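Local coordinates for protein glutaredoxin 2 (Salmonella enterica subsp. enterica serovar Typhimurium, PDB 3IR4) that binds glutathione and, as a glutaredoxin of glutathione transferase-like fold, probably catalyses glutathione-dependent thiol-disulfide exchange, at residues A[97-102]-A[144-149]; A[18-23]-A[178-183]; A[68-73]-A[79-84]. All blocks are in the same frame, centred on the assembly; numbering follows the deposited sequence. Where two conformers were deposited one is given.

Interaction 1 of 3, residues A[97-102]-A[144-149]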
# COMPACT_ATOMS: atom_id res chain seq x y z
N ASN A 97 -6.44 -4.30 9.46
CA ASN A 97 -5.99 -5.19 8.41
C ASN A 97 -6.63 -6.56 8.51
O ASN A 97 -6.67 -7.29 7.53
CB ASN A 97 -4.47 -5.30 8.35
CG ASN A 97 -3.83 -4.12 7.62
OD1 ASN A 97 -4.23 -3.75 6.52
ND2 ASN A 97 -2.78 -3.56 8.21
N GLY A 98 -7.15 -6.91 9.68
CA GLY A 98 -7.83 -8.16 9.86
C GLY A 98 -9.16 -8.28 9.14
O GLY A 98 -9.56 -9.41 8.83
N TYR A 99 -9.86 -7.17 8.88
CA TYR A 99 -11.17 -7.20 8.17
C TYR A 99 -11.23 -6.38 6.87
O TYR A 99 -12.13 -6.59 6.06
CB TYR A 99 -12.35 -6.76 9.04
CG TYR A 99 -12.39 -5.31 9.43
CD1 TYR A 99 -11.81 -4.87 10.61
CD2 TYR A 99 -12.99 -4.36 8.61
CE1 TYR A 99 -11.87 -3.52 10.99
CE2 TYR A 99 -13.04 -3.03 8.96
CZ TYR A 99 -12.47 -2.61 10.14
OH TYR A 99 -12.53 -1.27 10.46
N VAL A 100 -10.29 -5.49 6.67
CA VAL A 100 -10.38 -4.50 5.61
C VAL A 100 -10.41 -5.10 4.21
O VAL A 100 -10.95 -4.47 3.29
CB VAL A 100 -9.27 -3.44 5.74
CG1 VAL A 100 -7.93 -3.99 5.28
CG2 VAL A 100 -9.61 -2.19 4.96
N ASN A 101 -9.85 -6.28 4.02
CA ASN A 101 -9.82 -6.87 2.71
C ASN A 101 -11.22 -7.23 2.21
O ASN A 101 -11.39 -7.40 1.00
CB ASN A 101 -8.89 -8.05 2.61
CG ASN A 101 -7.49 -7.64 2.26
OD1 ASN A 101 -7.28 -6.50 1.85
ND2 ASN A 101 -6.55 -8.56 2.35
N GLN A 102 -12.21 -7.34 3.11
CA GLN A 102 -13.58 -7.55 2.65
C GLN A 102 -14.09 -6.34 1.88
O GLN A 102 -14.97 -6.48 1.06
CB GLN A 102 -14.49 -7.93 3.78
CG GLN A 102 -14.15 -9.27 4.38
CD GLN A 102 -15.19 -9.79 5.33
OE1 GLN A 102 -16.00 -9.06 5.88
NE2 GLN A 102 -15.17 -11.09 5.53
N ALA A 144 -22.21 -1.68 3.55
CA ALA A 144 -22.70 -0.62 4.46
C ALA A 144 -22.13 -0.82 5.85
O ALA A 144 -21.61 0.10 6.49
CB ALA A 144 -24.23 -0.60 4.49
N GLY A 145 -22.24 -2.03 6.37
CA GLY A 145 -21.73 -2.32 7.70
C GLY A 145 -20.21 -2.20 7.80
O GLY A 145 -19.66 -1.72 8.78
N LEU A 146 -19.50 -2.65 6.75
CA LEU A 146 -18.05 -2.58 6.74
C LEU A 146 -17.58 -1.13 6.70
O LEU A 146 -16.61 -0.77 7.35
CB LEU A 146 -17.48 -3.36 5.55
CG LEU A 146 -17.60 -4.88 5.66
CD1 LEU A 146 -17.41 -5.52 4.29
CD2 LEU A 146 -16.56 -5.42 6.63
N ILE A 147 -18.27 -0.31 5.91
CA ILE A 147 -17.96 1.12 5.81
C ILE A 147 -18.17 1.81 7.16
O ILE A 147 -17.36 2.67 7.59
CB ILE A 147 -18.80 1.80 4.68
CG1 ILE A 147 -18.27 1.33 3.31
CG2 ILE A 147 -18.80 3.33 4.82
CD1 ILE A 147 -19.19 1.60 2.12
N LYS A 148 -19.24 1.45 7.85
CA LYS A 148 -19.46 2.03 9.18
C LYS A 148 -18.36 1.60 10.15
O LYS A 148 -17.91 2.38 10.99
CB LYS A 148 -20.84 1.59 9.69
CG LYS A 148 -21.23 2.15 11.06
CD LYS A 148 -22.62 1.69 11.50
CE LYS A 148 -23.02 2.32 12.83
NZ LYS A 148 -23.28 3.77 12.68
N LYS A 149 -17.92 0.33 10.04
CA LYS A 149 -16.82 -0.18 10.88
C LYS A 149 -15.54 0.59 10.65
O LYS A 149 -14.91 1.04 11.61
CB LYS A 149 -16.54 -1.68 10.64
CG LYS A 149 -17.43 -2.69 11.38
CD LYS A 149 -17.13 -4.14 10.96
CE LYS A 149 -15.68 -4.52 11.18
NZ LYS A 149 -15.34 -4.42 12.63

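Interaction 2 of 3, residues A[18-23]-A[178-183]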
# COMPACT_ATOMS: atom_id res chain seq x y z
N ALA A 18 7.29 0.13 -0.50
CA ALA A 18 8.55 0.18 -1.21
C ALA A 18 8.72 1.45 -2.02
O ALA A 18 9.84 1.89 -2.22
CB ALA A 18 8.72 -1.03 -2.12
N ARG A 19 7.63 2.05 -2.49
CA ARG A 19 7.67 3.29 -3.23
C ARG A 19 7.83 4.53 -2.35
O ARG A 19 8.25 5.58 -2.83
CB ARG A 19 6.39 3.45 -4.03
CG ARG A 19 6.29 2.47 -5.16
CD ARG A 19 4.91 2.49 -5.79
NE ARG A 19 4.69 3.79 -6.40
CZ ARG A 19 3.54 4.21 -6.90
NH1 ARG A 19 2.47 3.44 -6.85
NH2 ARG A 19 3.47 5.42 -7.45
N MSE A 20 7.42 4.44 -1.09
CA MSE A 20 7.34 5.64 -0.27
C MSE A 20 8.65 6.40 -0.07
O MSE A 20 8.67 7.60 -0.15
CB MSE A 20 6.71 5.35 1.10
CG MSE A 20 5.24 5.02 1.01
SE MSE A 20 4.48 4.47 2.70
CE MSE A 20 4.53 6.16 3.62
N ILE A 21 9.74 5.69 0.25
CA ILE A 21 11.00 6.39 0.54
C ILE A 21 11.51 7.08 -0.70
O ILE A 21 12.11 8.16 -0.61
CB ILE A 21 12.08 5.48 1.19
CG1 ILE A 21 11.62 4.98 2.56
CG2 ILE A 21 13.44 6.21 1.30
CD1 ILE A 21 11.47 6.01 3.62
N PHE A 22 11.33 6.48 -1.88
CA PHE A 22 11.74 7.14 -3.11
C PHE A 22 11.09 8.51 -3.21
O PHE A 22 11.71 9.51 -3.57
CB PHE A 22 11.42 6.30 -4.33
CG PHE A 22 12.28 5.08 -4.48
CD1 PHE A 22 13.55 5.16 -5.04
CD2 PHE A 22 11.82 3.84 -4.04
CE1 PHE A 22 14.33 4.04 -5.18
CE2 PHE A 22 12.63 2.71 -4.19
CZ PHE A 22 13.88 2.82 -4.77
N GLY A 23 9.80 8.58 -2.94
CA GLY A 23 9.10 9.83 -3.00
C GLY A 23 9.52 10.82 -1.95
O GLY A 23 9.78 11.99 -2.23
N LEU A 178 1.09 2.52 7.81
CA LEU A 178 -0.22 3.14 7.82
C LEU A 178 -0.66 3.73 6.47
O LEU A 178 -1.80 3.53 6.03
CB LEU A 178 -0.26 4.25 8.90
CG LEU A 178 -1.54 5.06 8.98
CD1 LEU A 178 -2.77 4.14 9.30
CD2 LEU A 178 -1.39 6.17 10.00
N PHE A 179 0.21 4.50 5.83
CA PHE A 179 -0.17 5.15 4.60
C PHE A 179 -0.75 4.20 3.52
O PHE A 179 -1.77 4.53 2.94
CB PHE A 179 0.94 6.04 4.03
CG PHE A 179 0.56 6.63 2.70
CD1 PHE A 179 -0.43 7.61 2.62
CD2 PHE A 179 1.12 6.15 1.54
CE1 PHE A 179 -0.80 8.14 1.42
CE2 PHE A 179 0.74 6.68 0.31
CZ PHE A 179 -0.23 7.67 0.25
N PRO A 180 -0.13 3.04 3.28
CA PRO A 180 -0.68 2.18 2.23
C PRO A 180 -2.13 1.78 2.48
O PRO A 180 -2.93 1.67 1.53
CB PRO A 180 0.25 0.98 2.23
CG PRO A 180 1.56 1.52 2.76
CD PRO A 180 1.15 2.52 3.80
N LEU A 181 -2.46 1.49 3.74
CA LEU A 181 -3.83 1.15 4.09
C LEU A 181 -4.78 2.31 3.78
O LEU A 181 -5.83 2.14 3.16
CB LEU A 181 -3.89 0.76 5.57
CG LEU A 181 -5.27 0.53 6.13
CD1 LEU A 181 -6.01 -0.58 5.39
CD2 LEU A 181 -5.16 0.22 7.62
N LEU A 182 -4.41 3.52 4.21
CA LEU A 182 -5.24 4.68 3.96
C LEU A 182 -5.36 4.96 2.46
O LEU A 182 -6.44 5.29 1.97
CB LEU A 182 -4.75 5.91 4.72
CG LEU A 182 -4.62 5.77 6.23
CD1 LEU A 182 -4.12 7.07 6.83
CD2 LEU A 182 -5.94 5.35 6.88
N ARG A 183 -4.24 4.89 1.75
CA ARG A 183 -4.23 5.11 0.31
C ARG A 183 -5.22 4.19 -0.38
O ARG A 183 -6.06 4.60 -1.19
CB ARG A 183 -2.80 4.92 -0.20
CG ARG A 183 -2.54 5.22 -1.67
CD ARG A 183 -2.61 4.03 -2.58
NE ARG A 183 -2.25 4.44 -3.94
CZ ARG A 183 -1.94 3.61 -4.93
NH1 ARG A 183 -1.98 2.29 -4.76
NH2 ARG A 183 -1.59 4.10 -6.10

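Interaction 3 of 3, residues A[68-73]-A[79-84]. With SO4 (sulfate ion), chain D.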
# COMPACT_ATOMS: atom_id res chain seq x y z
N ILE A 68 13.62 -3.25 1.40
CA ILE A 68 13.75 -2.24 0.38
C ILE A 68 13.67 -0.86 1.04
O ILE A 68 14.47 0.02 0.74
CB ILE A 68 12.65 -2.41 -0.69
CG1 ILE A 68 12.83 -3.73 -1.43
CG2 ILE A 68 12.62 -1.22 -1.64
CD1 ILE A 68 11.64 -4.11 -2.27
N VAL A 69 12.68 -0.63 1.89
CA VAL A 69 12.50 0.64 2.57
C VAL A 69 13.79 1.06 3.26
O VAL A 69 14.26 2.17 3.08
CB VAL A 69 11.32 0.56 3.58
CG1 VAL A 69 11.34 1.73 4.58
CG2 VAL A 69 9.97 0.53 2.82
N HIS A 70 14.34 0.17 4.07
CA HIS A 70 15.55 0.53 4.82
C HIS A 70 16.79 0.69 3.94
O HIS A 70 17.57 1.60 4.16
CB HIS A 70 15.78 -0.41 5.96
CG HIS A 70 14.76 -0.28 7.04
ND1 HIS A 70 13.91 -1.30 7.39
CD2 HIS A 70 14.44 0.77 7.84
CE1 HIS A 70 13.12 -0.89 8.37
NE2 HIS A 70 13.41 0.37 8.65
N TYR A 71 16.97 -0.18 2.95
CA TYR A 71 18.10 -0.04 2.04
C TYR A 71 18.08 1.34 1.38
O TYR A 71 19.06 2.09 1.37
CB TYR A 71 18.04 -1.14 0.99
CG TYR A 71 19.05 -0.96 -0.13
CD1 TYR A 71 20.40 -1.25 0.07
CD2 TYR A 71 18.67 -0.46 -1.36
CE1 TYR A 71 21.34 -1.06 -0.96
CE2 TYR A 71 19.59 -0.28 -2.39
CZ TYR A 71 20.92 -0.56 -2.19
OH TYR A 71 21.85 -0.39 -3.21
N VAL A 72 16.94 1.69 0.80
CA VAL A 72 16.82 2.95 0.09
C VAL A 72 16.93 4.15 1.05
O VAL A 72 17.58 5.10 0.73
CB VAL A 72 15.53 3.00 -0.75
CG1 VAL A 72 15.33 4.35 -1.45
CG2 VAL A 72 15.52 1.87 -1.78
N ASP A 73 16.33 4.08 2.23
CA ASP A 73 16.43 5.17 3.18
C ASP A 73 17.89 5.36 3.64
O ASP A 73 18.30 6.48 3.96
CB ASP A 73 15.55 4.90 4.40
CG ASP A 73 15.31 6.14 5.26
OD1 ASP A 73 15.25 7.25 4.70
OD2 ASP A 73 15.17 5.96 6.50
N PRO A 79 19.17 8.69 6.88
CA PRO A 79 17.79 8.21 6.93
C PRO A 79 16.78 9.29 7.28
O PRO A 79 17.06 10.18 8.07
CB PRO A 79 17.83 7.19 8.09
CG PRO A 79 19.24 6.79 8.23
CD PRO A 79 20.08 7.93 7.77
N LEU A 80 15.59 9.16 6.70
CA LEU A 80 14.43 9.91 7.18
C LEU A 80 13.67 9.19 8.28
O LEU A 80 12.90 9.82 8.99
CB LEU A 80 13.47 10.22 6.04
CG LEU A 80 13.95 11.18 4.96
CD1 LEU A 80 12.80 11.57 4.04
CD2 LEU A 80 14.56 12.44 5.57
N LEU A 81 13.83 7.87 8.40
CA LEU A 81 13.11 7.10 9.42
C LEU A 81 13.86 7.27 10.74
O LEU A 81 14.81 6.55 11.05
CB LEU A 81 12.98 5.64 9.01
CG LEU A 81 12.05 5.39 7.80
CD1 LEU A 81 12.30 4.01 7.23
CD2 LEU A 81 10.60 5.56 8.20
N THR A 82 13.45 8.29 11.48
CA THR A 82 14.14 8.68 12.70
C THR A 82 13.28 8.64 13.95
O THR A 82 13.78 8.90 15.03
CB THR A 82 14.75 10.09 12.56
OG1 THR A 82 13.69 11.01 12.39
CG2 THR A 82 15.78 10.16 11.45
N GLY A 83 12.00 8.34 13.79
CA GLY A 83 11.06 8.42 14.89
C GLY A 83 10.77 7.14 15.64
O GLY A 83 10.92 6.05 15.11
N LYS A 84 10.27 7.30 16.85
CA LYS A 84 9.74 6.21 17.62
C LYS A 84 8.45 5.72 16.98
O LYS A 84 7.80 6.43 16.19
CB LYS A 84 9.47 6.63 19.06
CG LYS A 84 8.31 7.61 19.25
CD LYS A 84 8.11 8.02 20.70
CE LYS A 84 9.19 8.90 21.23
NZ LYS A 84 9.23 10.21 20.54
S SO4 D . 24.72 -2.53 -2.53
O1 SO4 D . 24.35 -1.11 -2.55
O2 SO4 D . 23.90 -3.32 -1.59
O3 SO4 D . 24.60 -3.08 -3.87
O4 SO4 D . 26.15 -2.61 -2.18

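Interaction 1 of 3, residues A[97-102]-A[144-149]
Lys149 lies over one face of the Tyr99 ring and brings helix 143-160 against the short turn that leads into helix 101-108. Followed outward, the lysine chain first passes the phenol end of its partner: its CB is 4.0 Å from Tyr99 OH and about as close to CE2. In one of its two conformers the chain then bends twice, at chi3 (58°) and chi4 (62°), and this curl folds its end back across the ring. As a result CE sits almost exactly above the ring centre, 3.6 Å from the centroid and only 5° off the normal, a CH-pi contact. NZ follows at 4.1 Å from the same centroid, nearer the CD1-CE1 side, and adds a cation-pi interaction that is probably not permanent. A long, flexible lysine suits this exposed site, since its terminal methylene, CE, covers the aromatic face.

The phenol hydroxyl is hydrogen-bonded to Asp153 OD2, so Lys149 and Asp153, one turn apart on helix 143-160, both hold the tyrosine. Buried Leu146 packs beside it, its CD2 4.2 Å from Tyr99 CD2 and 3.8 Å from Gln102 OE1. Leu146 also packs on Leu103 of helix 101-108, while Val100 points away, onto Leu181 and Leu185 of helix 173-185, so segment 97-102 lies between helices 143-160 and 173-185.

Interaction 2 of 3, residues A[18-23]-A[178-183]
Selenomethionine Met20 reaches from helix 13-25 to the 178-183 part of helix 173-185 and makes nearly all of the close packing between the two helices. The axes of the two short segments approach to 11.2 Å, their N-to-C directions 105° apart, so a long, unbranched side chain is well suited to span the gap. Its chain runs straight through chi2 and turns at chi3 (70°), which lays the terminal methyl against Phe179: Met20 CE is 3.6 Å from Phe179 CB. The selenium lies at the edge of the phenyl ring, 3.9 Å from Phe179 CD2, in a Met-aromatic contact. It also touches the pyrrolidine ring, 4.0 Å from Pro180 CD. Proline has no N-H to bond to the preceding turn, and the helix is kinked here. Arg183 CB lies over one face of the Phe179 ring, while Met204 and Thr208 of helix 195-208 also pack on this phenylalanine.

The polar side is much looser. In the conformers given here, one of two for each arginine, Arg19 NH1 and Arg183 NH2 stand 4.2 Å apart, with their guanidinium planes almost perpendicular and no bond between them. Asp10 OD1 forms a salt bridge with Arg183 NH2 and a long, weak ion pair with Arg19 NH1, so that the carboxylate serves both arginines. Asn211 OD1 accepts a further hydrogen bond from Arg183 NH2, so the buried arginine is well satisfied, whereas Arg19 is partly exposed.

Such an apolar seam, joining the first helix of a thioredoxin-like domain to a helix of the all-helical C-terminal domain, belongs to the domain interface of the glutathione transferase fold, here with glutathione about 10 Å from the side chain of Pro180.

Interaction 3 of 3, residues A[68-73]-A[79-84]
Asp73, near the end of helix 65-74, grips the backbone of Leu80 and Leu81 with its carboxylate and so ties the last helix of the thioredoxin-like domain to the linker leading into the helical domain. Leu80 N donates to Asp73 OD1 at 2.8 Å in an almost straight bond (173°), and Leu81 N donates to Asp73 OD2 at 3.0 Å. Each oxygen is met on its syn side, somewhat out of the carboxylate plane. Chi1 of -165° sends the carboxylate away from the backbone nitrogen and out to the linker. An aspartate is apt because its two acceptors match two successive amides, and this pairing would probably stabilise the negative charge in a buried site. The main-chain oxygen of Asp73 receives a hydrogen bond from Lys25 NZ.

Around this polar grip the linker adds apolar packing. Leu81 points toward the helix, with its CD1 3.6 Å from Val69 CG1 and 3.9 Å from His70 CD2. The imidazole itself is held by a hydrogen bond between NE2 and Glu173 OE2. Leu81 also rests on Ile176 of helix 173-185, while Leu80 touches Lys25 of helix 13-25. On another side of the helix a sulfate, probably a crystallisation ion, is bound by Lys56 NZ and, in the conformer given, by Tyr71, whose OH donates a 2.7 Å hydrogen bond to sulfate O1 in the ring plane.

How the interactions relate
Interaction 2 is the core contact, its centre about 6 Å from the centre of the chain, and its close packing is apolar; the centres of interactions 1 and 3 lie about 17 Å from that point, on opposite sides, and both are only partly buried. Their chemistry differs accordingly: a lysine over an aromatic ring in interaction 1, a carboxylate holding main-chain amides in interaction 3. Interactions 2 and 3 touch where Ile21 and Phe22 meet Val69 and Val72, joining helices 13-25 and 65-74. Interaction 1 belongs to the helical domain alone, and meets interaction 2 where Asn97 and Val100 pack on Leu181. Val69 and Leu81 of interaction 3 pack on Ile176, so helix 173-185 borders all three.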